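Local coordinates for PUM-HD domain-containing protein (Caenorhabditis elegans, PDB 7CGF) that binds RNA through its Pumilio homology domain and probably recognises sites in the 3' untranslated regions of mRNAs, at residues 260-265 / 307-312. The protein carries 2 engineered substitutions. Numbering follows the deposited sequence.
With nucleotides of chain B.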
loop_
_atom_site.group_PDB
_atom_site.type_symbol
_atom_site.label_atom_id
_atom_site.label_comp_id
_atom_site.label_asym_id
_atom_site.label_seq_id
_atom_site.Cartn_x
_atom_site.Cartn_y
_atom_site.Cartn_z
ATOM N N PHE A 260 23.631 8.601 -6.403
ATOM C CA PHE A 260 22.480 7.876 -5.857
ATOM C C PHE A 260 22.658 7.590 -4.375
ATOM O O PHE A 260 21.704 7.689 -3.591
ATOM C CB PHE A 260 22.253 6.568 -6.619
ATOM C CG PHE A 260 21.368 6.717 -7.820
ATOM C CD1 PHE A 260 21.892 7.140 -9.031
ATOM C CD2 PHE A 260 20.028 6.394 -7.749
ATOM C CE1 PHE A 260 21.086 7.280 -10.142
ATOM C CE2 PHE A 260 19.211 6.523 -8.856
ATOM C CZ PHE A 260 19.742 6.982 -10.056
ATOM N N ALA A 261 23.887 7.275 -3.958
ATOM C CA ALA A 261 24.113 6.820 -2.593
ATOM C C ALA A 261 24.092 7.955 -1.575
ATOM O O ALA A 261 23.812 7.711 -0.395
ATOM C CB ALA A 261 25.454 6.087 -2.503
ATOM N N THR A 262 24.403 9.171 -1.997
ATOM C CA THR A 262 24.554 10.278 -1.065
ATOM C C THR A 262 23.310 11.143 -0.976
ATOM O O THR A 262 23.360 12.209 -0.358
ATOM C CB THR A 262 25.772 11.128 -1.429
ATOM O OG1 THR A 262 25.630 11.689 -2.739
ATOM C CG2 THR A 262 27.033 10.273 -1.376
ATOM N N HIS A 263 22.201 10.723 -1.581
ATOM C CA HIS A 263 20.939 11.434 -1.439
ATOM C C HIS A 263 19.984 10.598 -0.598
ATOM O O HIS A 263 20.064 9.362 -0.575
ATOM C CB HIS A 263 20.338 11.786 -2.806
ATOM C CG HIS A 263 21.066 12.896 -3.504
ATOM N ND1 HIS A 263 22.255 12.701 -4.175
ATOM C CD2 HIS A 263 20.794 14.219 -3.597
ATOM C CE1 HIS A 263 22.671 13.853 -4.673
ATOM N NE2 HIS A 263 21.805 14.791 -4.330
ATOM N N LYS A 264 19.096 11.300 0.129
ATOM C CA LYS A 264 18.361 10.685 1.231
ATOM C C LYS A 264 17.523 9.504 0.769
ATOM O O LYS A 264 17.606 8.409 1.333
ATOM C CB LYS A 264 17.459 11.724 1.896
ATOM C CG LYS A 264 16.677 11.195 3.055
ATOM C CD LYS A 264 15.768 12.321 3.582
ATOM C CE LYS A 264 14.797 11.863 4.681
ATOM N NZ LYS A 264 15.430 11.491 5.977
ATOM N N TYR A 265 16.684 9.725 -0.236
ATOM C CA TYR A 265 15.733 8.710 -0.647
ATOM C C TYR A 265 16.327 7.719 -1.634
ATOM O O TYR A 265 16.088 6.513 -1.504
ATOM C CB TYR A 265 14.509 9.401 -1.224
ATOM C CG TYR A 265 13.846 10.239 -0.166
ATOM C CD1 TYR A 265 13.285 9.639 0.954
ATOM C CD2 TYR A 265 13.819 11.621 -0.270
ATOM C CE1 TYR A 265 12.674 10.392 1.937
ATOM C CE2 TYR A 265 13.220 12.388 0.716
ATOM C CZ TYR A 265 12.656 11.752 1.811
ATOM O OH TYR A 265 12.048 12.498 2.804
ATOM N N GLN A 307 26.511 10.787 5.133
ATOM C CA GLN A 307 25.416 10.552 6.068
ATOM C C GLN A 307 24.458 9.459 5.596
ATOM O O GLN A 307 23.866 8.763 6.427
ATOM C CB GLN A 307 24.651 11.858 6.285
ATOM C CG GLN A 307 24.066 12.426 4.994
ATOM C CD GLN A 307 23.322 13.717 5.212
ATOM O OE1 GLN A 307 22.867 13.999 6.323
ATOM N NE2 GLN A 307 23.199 14.513 4.164
ATOM N N TYR A 308 24.285 9.297 4.280
ATOM C CA TYR A 308 23.430 8.232 3.754
ATOM C C TYR A 308 24.225 7.074 3.176
ATOM O O TYR A 308 23.908 5.915 3.460
ATOM C CB TYR A 308 22.483 8.771 2.672
ATOM C CG TYR A 308 21.673 9.960 3.131
ATOM C CD1 TYR A 308 20.874 9.872 4.262
ATOM C CD2 TYR A 308 21.704 11.159 2.427
ATOM C CE1 TYR A 308 20.135 10.966 4.698
ATOM C CE2 TYR A 308 20.967 12.261 2.858
ATOM C CZ TYR A 308 20.190 12.142 3.985
ATOM O OH TYR A 308 19.453 13.227 4.419
ATOM N N ALA A 309 25.282 7.375 2.428
ATOM C CA ALA A 309 26.018 6.333 1.716
ATOM C C ALA A 309 26.738 5.375 2.655
ATOM O O ALA A 309 27.009 4.236 2.261
ATOM C CB ALA A 309 26.993 6.974 0.731
ATOM N N ASN A 310 27.027 5.776 3.902
ATOM C CA ASN A 310 27.640 4.821 4.817
ATOM C C ASN A 310 26.731 3.624 5.057
ATOM O O ASN A 310 27.214 2.498 5.207
ATOM C CB ASN A 310 28.040 5.505 6.144
ATOM C CG ASN A 310 26.871 5.701 7.111
ATOM O OD1 ASN A 310 26.561 4.821 7.920
ATOM N ND2 ASN A 310 26.256 6.873 7.057
ATOM N N TYR A 311 25.412 3.833 5.045
ATOM C CA TYR A 311 24.507 2.700 5.147
ATOM C C TYR A 311 24.547 1.844 3.892
ATOM O O TYR A 311 24.369 0.624 3.972
ATOM C CB TYR A 311 23.074 3.173 5.397
ATOM C CG TYR A 311 22.862 3.831 6.733
ATOM C CD1 TYR A 311 22.703 3.066 7.890
ATOM C CD2 TYR A 311 22.806 5.212 6.837
ATOM C CE1 TYR A 311 22.487 3.674 9.121
ATOM C CE2 TYR A 311 22.591 5.828 8.066
ATOM C CZ TYR A 311 22.437 5.053 9.197
ATOM O OH TYR A 311 22.220 5.687 10.405
ATOM N N VAL A 312 24.737 2.465 2.729
ATOM C CA VAL A 312 24.817 1.685 1.499
ATOM C C VAL A 312 26.051 0.802 1.529
ATOM O O VAL A 312 26.009 -0.358 1.107
ATOM C CB VAL A 312 24.814 2.597 0.262
ATOM C CG1 VAL A 312 24.874 1.750 -1.019
ATOM C CG2 VAL A 312 23.584 3.503 0.271
ATOM P P G B 2 19.259 8.456 12.459
ATOM O OP1 G B 2 18.157 9.234 13.072
ATOM O OP2 G B 2 19.413 7.043 12.840
ATOM O "O5'" G B 2 19.000 8.527 10.883
ATOM C "C5'" G B 2 19.106 9.757 10.188
ATOM C "C4'" G B 2 18.714 9.591 8.742
ATOM O "O4'" G B 2 19.653 8.703 8.086
ATOM C "C3'" G B 2 17.363 8.940 8.505
ATOM O "O3'" G B 2 16.305 9.869 8.647
ATOM C "C2'" G B 2 17.519 8.358 7.097
ATOM O "O2'" G B 2 17.381 9.364 6.105
ATOM C "C1'" G B 2 18.984 7.920 7.115
ATOM N N9 G B 2 19.126 6.491 7.447
ATOM C C8 G B 2 19.052 5.857 8.668
ATOM N N7 G B 2 19.207 4.561 8.594
ATOM C C5 G B 2 19.391 4.315 7.236
ATOM C C6 G B 2 19.611 3.104 6.531
ATOM O O6 G B 2 19.697 1.951 6.965
ATOM N N1 G B 2 19.751 3.331 5.158
ATOM C C2 G B 2 19.696 4.559 4.560
ATOM N N2 G B 2 19.839 4.563 3.224
ATOM N N3 G B 2 19.471 5.701 5.205
ATOM C C4 G B 2 19.343 5.493 6.529
ATOM P P U B 1 24.201 6.959 16.176
ATOM O OP1 U B 1 25.439 7.661 15.733
ATOM O OP2 U B 1 24.231 5.470 16.280
ATOM O "O5'" U B 1 22.973 7.430 15.258
ATOM C "C5'" U B 1 22.615 8.804 15.153
ATOM C "C4'" U B 1 22.794 9.332 13.749
ATOM O "O4'" U B 1 24.135 9.025 13.278
ATOM C "C3'" U B 1 21.878 8.736 12.685
ATOM O "O3'" U B 1 20.591 9.335 12.663
ATOM C "C2'" U B 1 22.677 8.938 11.404
ATOM O "O2'" U B 1 22.582 10.270 10.923
ATOM C "C1'" U B 1 24.108 8.719 11.900
ATOM N N1 U B 1 24.522 7.313 11.719
ATOM C C2 U B 1 25.033 6.967 10.481
ATOM O O2 U B 1 25.174 7.763 9.571
ATOM N N3 U B 1 25.373 5.647 10.362
ATOM C C4 U B 1 25.253 4.674 11.320
ATOM O O4 U B 1 25.604 3.541 11.047
ATOM C C5 U B 1 24.702 5.099 12.571
ATOM C C6 U B 1 24.364 6.378 12.713
ATOM P P U B 3 14.839 9.383 9.070
ATOM O OP1 U B 3 13.990 10.596 8.968
ATOM O OP2 U B 3 14.874 8.590 10.311
ATOM O "O5'" U B 3 14.481 8.315 7.943
ATOM C "C5'" U B 3 13.259 7.599 7.969
ATOM C "C4'" U B 3 12.474 7.924 6.731
ATOM O "O4'" U B 3 13.192 7.462 5.564
ATOM C "C3'" U B 3 11.108 7.279 6.604
ATOM O "O3'" U B 3 10.142 7.994 7.351
ATOM C "C2'" U B 3 10.851 7.336 5.100
ATOM O "O2'" U B 3 10.351 8.614 4.743
ATOM C "C1'" U B 3 12.266 7.208 4.522
ATOM N N1 U B 3 12.538 5.895 3.892
ATOM C C2 U B 3 12.283 5.893 2.528
ATOM O O2 U B 3 11.872 6.893 1.965
ATOM N N3 U B 3 12.529 4.707 1.887
ATOM C C4 U B 3 12.972 3.542 2.465
ATOM O O4 U B 3 13.149 2.539 1.779
ATOM C C5 U B 3 13.213 3.621 3.883
ATOM C C6 U B 3 12.981 4.770 4.536
HETATM O O HOH W 1 24.652 13.486 1.695
#
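On the RNA-binding surface of the Pumilio homology domain, at the junction of two successive predicted repeats, Tyr308 lays its ring against the backbone of Lys264. The CA of Lys264 stands 3.5 Å from the ring centroid and 13° off the normal, a CH-pi contact over one face; the CG of Gln307 covers the opposite face. The ring is thus sandwiched, while the carbonyl oxygen of Thr262 lies at its edge, 3.4 Å from Tyr308 CD2. A water ties that same oxygen to Gln307 NE2. Lys264 sets CG anti to its backbone N (chi1 -179°), carrying the chain past the Tyr308 hydroxyl before a bend at the last torsion delivers NZ to the ribose O2' of G2 of chain B, at 2.9 Å. A weak bond from NZ also reaches a phosphate oxygen of U3 of chain B.

Such adjoining repeats, stacked into the curved helical array of a PUF protein, illustrate one-repeat-one-base reading: Asn310 takes the N3-H of U1 of chain B on OD1 at 2.8 Å, nearly straight at 176°, and donates from ND2 to its O2. One face of the Tyr311 ring lies over the G2 base, with C5 above the ring centre, and its other face is towards Asn310 OD1. An alanine in place of Tyr308 would probably open a gap between Gln307 and Lys264 and let the lysine chain wander from the G2 ribose. Deeper in, Ala261 CB meets Ala309 CB at 3.7 Å and Val312 CG2 at 4.2 Å, with Met303 and Ile270 closing around this small apolar seam.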